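Local structure of geranyltranstransferase (Stenotrophomonas maltophilia, 7LBJ) at residues 225-228 against 229-232; 252-255 against 256-260. The protein probably joins isopentenyl diphosphate to allylic diphosphates with the help of magnesium, making linear isoprenoid diphosphates such as farnesyl diphosphate. All coordinates share one frame; numbering follows the deposited sequence.

How the contacts relate
Contacts 1 and 2 follow each other along the chain, with their centres about 9 Å apart. Contact 1 is the second aspartate-rich motif near the end of helix 206-233; contact 2 is the short helix 254-258, reached after a stretch that is not modelled. They meet directly: Phe254 N, in the first turn of the short helix, donates to Asp228 OD2 at 2.9 Å, while Pro255 CD packs on Asp228 CB at 3.5 Å. Farther along, Val232 CB lies 3.5 Å from Met260 CE. In relatives the aspartate-rich motif faces magnesium and substrate diphosphate, so contact 2 probably acts as second shell, positioning Asp228.

Contact 1 of 2, residues 225-228 against 229-232; sequences VRDD and ILDV
Arg226 and Leu230 lie one turn apart on helix 206-233, and between and beside them runs the DDxxD signature of Asp227, Asp228 and Asp231, the second aspartate-rich motif of the all-alpha prenyl synthase fold. The arginine leaves the helix with CG anti to its own backbone N (chi1 177°), bends at chi2 (51°) and is then extended, which lays the guanidinium alongside Leu230, one turn further on. Leu230 CD2 sits over the centre of one guanidinium face, 3.6 Å from Arg226 CZ, while Leu230 CG stays beside Arg226 NE at 3.8 Å. Ile229 reaches the same group obliquely, its CG2 4.0 Å from Arg226 NH1. The polar end is held as well: Arg226 NH2 donates to the carbonyl of Arg298, whose own guanidinium forms a salt bridge with Asp227 OD1.

On the buried side, Ile229 CD1 packs against Val225 CG1 at 4.0 Å. Regular i to i+4 bonds run beneath these side chains, the one from Leu230 N to Arg226 O measuring 2.9 Å. In relatives, carboxylates of this motif take part in binding magnesium with the substrate diphosphate. Here Asp228 and Asp231 both carry CG beside the backbone N, and Asp228 OD1 comes within 4.5 Å of Asp231 OD2, while Asp228 OD2 accepts from Phe254 N. A water lies between the two carboxylates; its very short approach to Asp231 OD2 is doubtful, but it donates to Asp228 OD1 at 3.0 Å.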
loop_
_atom_site.group_PDB
_atom_site.type_symbol
_atom_site.label_atom_id
_atom_site.label_comp_id
_atom_site.label_asym_id
_atom_site.label_seq_id
_atom_site.Cartn_x
_atom_site.Cartn_y
_atom_site.Cartn_z
ATOM N N VAL A 225 -8.205 -24.373 -8.439
ATOM C CA VAL A 225 -8.861 -25.680 -8.584
ATOM C C VAL A 225 -7.893 -26.800 -8.209
ATOM O O VAL A 225 -8.242 -27.728 -7.465
ATOM C CB VAL A 225 -9.403 -25.848 -10.015
ATOM C CG1 VAL A 225 -9.998 -27.245 -10.215
ATOM C CG2 VAL A 225 -10.463 -24.771 -10.317
ATOM N N ARG A 226 -6.652 -26.724 -8.710
ATOM C CA ARG A 226 -5.639 -27.724 -8.356
ATOM C C ARG A 226 -5.423 -27.779 -6.851
ATOM O O ARG A 226 -5.320 -28.869 -6.267
ATOM C CB ARG A 226 -4.314 -27.409 -9.068
ATOM C CG ARG A 226 -3.145 -28.352 -8.707
ATOM C CD ARG A 226 -3.562 -29.807 -8.869
ATOM N NE ARG A 226 -2.455 -30.754 -8.764
ATOM C CZ ARG A 226 -2.598 -32.075 -8.771
ATOM N NH1 ARG A 226 -3.797 -32.643 -8.850
ATOM N NH2 ARG A 226 -1.516 -32.847 -8.700
ATOM N N ASP A 227 -5.317 -26.610 -6.213
ATOM C CA ASP A 227 -5.131 -26.554 -4.765
ATOM C C ASP A 227 -6.265 -27.269 -4.047
ATOM O O ASP A 227 -6.032 -28.065 -3.129
ATOM C CB ASP A 227 -5.039 -25.098 -4.301
ATOM C CG ASP A 227 -3.605 -24.554 -4.305
ATOM O OD1 ASP A 227 -2.697 -25.235 -4.826
ATOM O OD2 ASP A 227 -3.393 -23.437 -3.787
ATOM N N ASP A 228 -7.506 -26.999 -4.467
ATOM C CA ASP A 228 -8.662 -27.664 -3.872
ATOM C C ASP A 228 -8.573 -29.172 -4.022
ATOM O O ASP A 228 -8.854 -29.917 -3.073
ATOM C CB ASP A 228 -9.953 -27.163 -4.517
ATOM C CG ASP A 228 -10.419 -25.852 -3.948
ATOM O OD1 ASP A 228 -9.671 -25.245 -3.146
ATOM O OD2 ASP A 228 -11.543 -25.434 -4.296
ATOM N N ILE A 229 -8.200 -29.642 -5.213
ATOM C CA ILE A 229 -8.075 -31.082 -5.428
ATOM C C ILE A 229 -7.012 -31.667 -4.510
ATOM O O ILE A 229 -7.208 -32.732 -3.904
ATOM C CB ILE A 229 -7.786 -31.378 -6.914
ATOM C CG1 ILE A 229 -9.026 -31.091 -7.761
ATOM C CG2 ILE A 229 -7.364 -32.834 -7.098
ATOM C CD1 ILE A 229 -8.728 -30.958 -9.238
ATOM N N LEU A 230 -5.880 -30.972 -4.372
ATOM C CA LEU A 230 -4.797 -31.468 -3.525
ATOM C C LEU A 230 -5.215 -31.520 -2.061
ATOM O O LEU A 230 -4.864 -32.465 -1.346
ATOM C CB LEU A 230 -3.561 -30.589 -3.688
ATOM C CG LEU A 230 -2.853 -30.696 -5.032
ATOM C CD1 LEU A 230 -1.789 -29.615 -5.139
ATOM C CD2 LEU A 230 -2.244 -32.077 -5.197
ATOM N N ASP A 231 -5.949 -30.500 -1.597
ATOM C CA ASP A 231 -6.438 -30.487 -0.219
ATOM C C ASP A 231 -7.257 -31.736 0.092
ATOM O O ASP A 231 -7.098 -32.341 1.159
ATOM C CB ASP A 231 -7.266 -29.223 0.031
ATOM C CG ASP A 231 -6.408 -27.983 0.192
ATOM O OD1 ASP A 231 -5.178 -28.113 0.377
ATOM O OD2 ASP A 231 -6.966 -26.867 0.131
ATOM N N VAL A 232 -8.126 -32.151 -0.835
ATOM C CA VAL A 232 -8.893 -33.379 -0.625
ATOM C C VAL A 232 -7.983 -34.598 -0.692
ATOM O O VAL A 232 -8.170 -35.573 0.048
ATOM C CB VAL A 232 -10.042 -33.482 -1.643
ATOM C CG1 VAL A 232 -10.863 -34.738 -1.383
ATOM C CG2 VAL A 232 -10.926 -32.248 -1.584
HETATM O O HOH W 1 -7.141 -25.152 -1.596
#

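Contact 2 of 2, residues 252-255 against 256-260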
loop_
_atom_site.group_PDB
_atom_site.type_symbol
_atom_site.label_atom_id
_atom_site.label_comp_id
_atom_site.label_asym_id
_atom_site.label_seq_id
_atom_site.Cartn_x
_atom_site.Cartn_y
_atom_site.Cartn_z
ATOM N N SER A 252 -16.767 -24.167 1.250
ATOM C CA SER A 252 -17.093 -24.440 -0.147
ATOM C C SER A 252 -15.829 -24.512 -1.000
ATOM O O SER A 252 -14.963 -23.636 -0.924
ATOM C CB SER A 252 -18.036 -23.368 -0.698
ATOM O OG SER A 252 -19.377 -23.615 -0.298
ATOM N N THR A 253 -15.730 -25.569 -1.803
ATOM C CA THR A 253 -14.583 -25.842 -2.658
ATOM C C THR A 253 -15.095 -26.381 -3.983
ATOM O O THR A 253 -16.244 -26.827 -4.093
ATOM C CB THR A 253 -13.639 -26.888 -2.062
ATOM O OG1 THR A 253 -14.298 -28.164 -2.059
ATOM C CG2 THR A 253 -13.253 -26.524 -0.638
ATOM N N PHE A 254 -14.221 -26.383 -4.978
ATOM C CA PHE A 254 -14.676 -26.887 -6.264
ATOM C C PHE A 254 -14.975 -28.384 -6.210
ATOM O O PHE A 254 -15.991 -28.801 -6.779
ATOM C CB PHE A 254 -13.667 -26.526 -7.362
ATOM C CG PHE A 254 -13.632 -25.050 -7.662
ATOM C CD1 PHE A 254 -14.659 -24.456 -8.381
ATOM C CD2 PHE A 254 -12.618 -24.253 -7.168
ATOM C CE1 PHE A 254 -14.662 -23.098 -8.640
ATOM C CE2 PHE A 254 -12.611 -22.884 -7.418
ATOM C CZ PHE A 254 -13.628 -22.307 -8.161
ATOM N N PRO A 255 -14.179 -29.232 -5.542
ATOM C CA PRO A 255 -14.597 -30.646 -5.459
ATOM C C PRO A 255 -15.878 -30.843 -4.672
ATOM O O PRO A 255 -16.642 -31.765 -4.983
ATOM C CB PRO A 255 -13.413 -31.342 -4.774
ATOM C CG PRO A 255 -12.240 -30.431 -5.045
ATOM C CD PRO A 255 -12.810 -29.043 -5.024
ATOM N N ALA A 256 -16.147 -30.019 -3.655
ATOM C CA ALA A 256 -17.379 -30.224 -2.900
ATOM C C ALA A 256 -18.593 -29.849 -3.735
ATOM O O ALA A 256 -19.624 -30.528 -3.683
ATOM C CB ALA A 256 -17.358 -29.424 -1.598
ATOM N N LEU A 257 -18.477 -28.789 -4.531
ATOM C CA LEU A 257 -19.612 -28.298 -5.306
ATOM C C LEU A 257 -19.766 -29.020 -6.636
ATOM O O LEU A 257 -20.883 -29.133 -7.148
ATOM C CB LEU A 257 -19.460 -26.800 -5.550
ATOM C CG LEU A 257 -19.726 -25.895 -4.354
ATOM C CD1 LEU A 257 -19.114 -24.519 -4.587
ATOM C CD2 LEU A 257 -21.208 -25.779 -4.149
ATOM N N LEU A 258 -18.673 -29.503 -7.219
ATOM C CA LEU A 258 -18.755 -30.185 -8.503
ATOM C C LEU A 258 -18.618 -31.692 -8.393
ATOM O O LEU A 258 -18.856 -32.384 -9.385
ATOM C CB LEU A 258 -17.676 -29.665 -9.453
ATOM C CG LEU A 258 -17.833 -28.199 -9.850
ATOM C CD1 LEU A 258 -16.543 -27.723 -10.508
ATOM C CD2 LEU A 258 -19.015 -28.044 -10.774
ATOM N N GLY A 259 -18.240 -32.214 -7.227
ATOM C CA GLY A 259 -17.758 -33.582 -7.168
ATOM C C GLY A 259 -16.298 -33.619 -7.569
ATOM O O GLY A 259 -15.813 -32.717 -8.265
ATOM N N MET A 260 -15.564 -34.636 -7.115
ATOM C CA MET A 260 -14.132 -34.673 -7.402
ATOM C C MET A 260 -13.878 -34.849 -8.897
ATOM O O MET A 260 -13.046 -34.145 -9.482
ATOM C CB MET A 260 -13.465 -35.786 -6.593
ATOM C CG MET A 260 -11.979 -35.925 -6.848
ATOM S SD MET A 260 -11.029 -34.410 -6.565
ATOM C CE MET A 260 -11.304 -34.178 -4.836
#
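Thr253 caps the short helix 254-258 through its hydroxyl: OG1 accepts from Ala256 N at 3.1 Å, with an N-H...O angle of 153°. The torsion that allows this sets OG1 between the backbone N and the carbonyl carbon (chi1 68°), facing the open amide of the first turn. This is a classic N-cap. Pro255 suits the same turn, since its nitrogen carries no hydrogen that would need an acceptor there.

Leu257 starts beside the Thr253 carbonyl, which accepts from Leu257 N at 3.0 Å. Leu257 CB rests 3.5 Å from that oxygen. CG, placed anti to the carbonyl carbon, continues past the same oxygen at 3.6 Å. CD1 remains beside it and then meets Ser252 CB at 4.2 Å, ahead of the helix. The side chain as a whole thus lies back along the entrance of the helix, where Leu179 of helix 176-201 also touches it.

On another flank Leu258 CD1 comes near the plane of the Phe254 ring, at its edge, 4.3 Å from CD1 of that ring. The exit is less regular: Gly259 adopts a positive phi, and its N makes a weak bond to Pro255 O. Past this turn Met260, bent at both chi2 and chi3, runs beside Pro255 and brings CE to within 3.5 Å of Pro255 CB.

Thr253 N is buried without a partner in the model, yet OG1 takes the first-turn amide of Ala256 and the carbonyl takes that of Leu257. The chemistry implies a helix start whose first amides are met by acceptors from outside the helix: Asp228 OD2 serves Phe254 N, Thr253 OG1 serves Ala256 N, and Pro255 between them brings no N-H, while apolar contacts flank both ends.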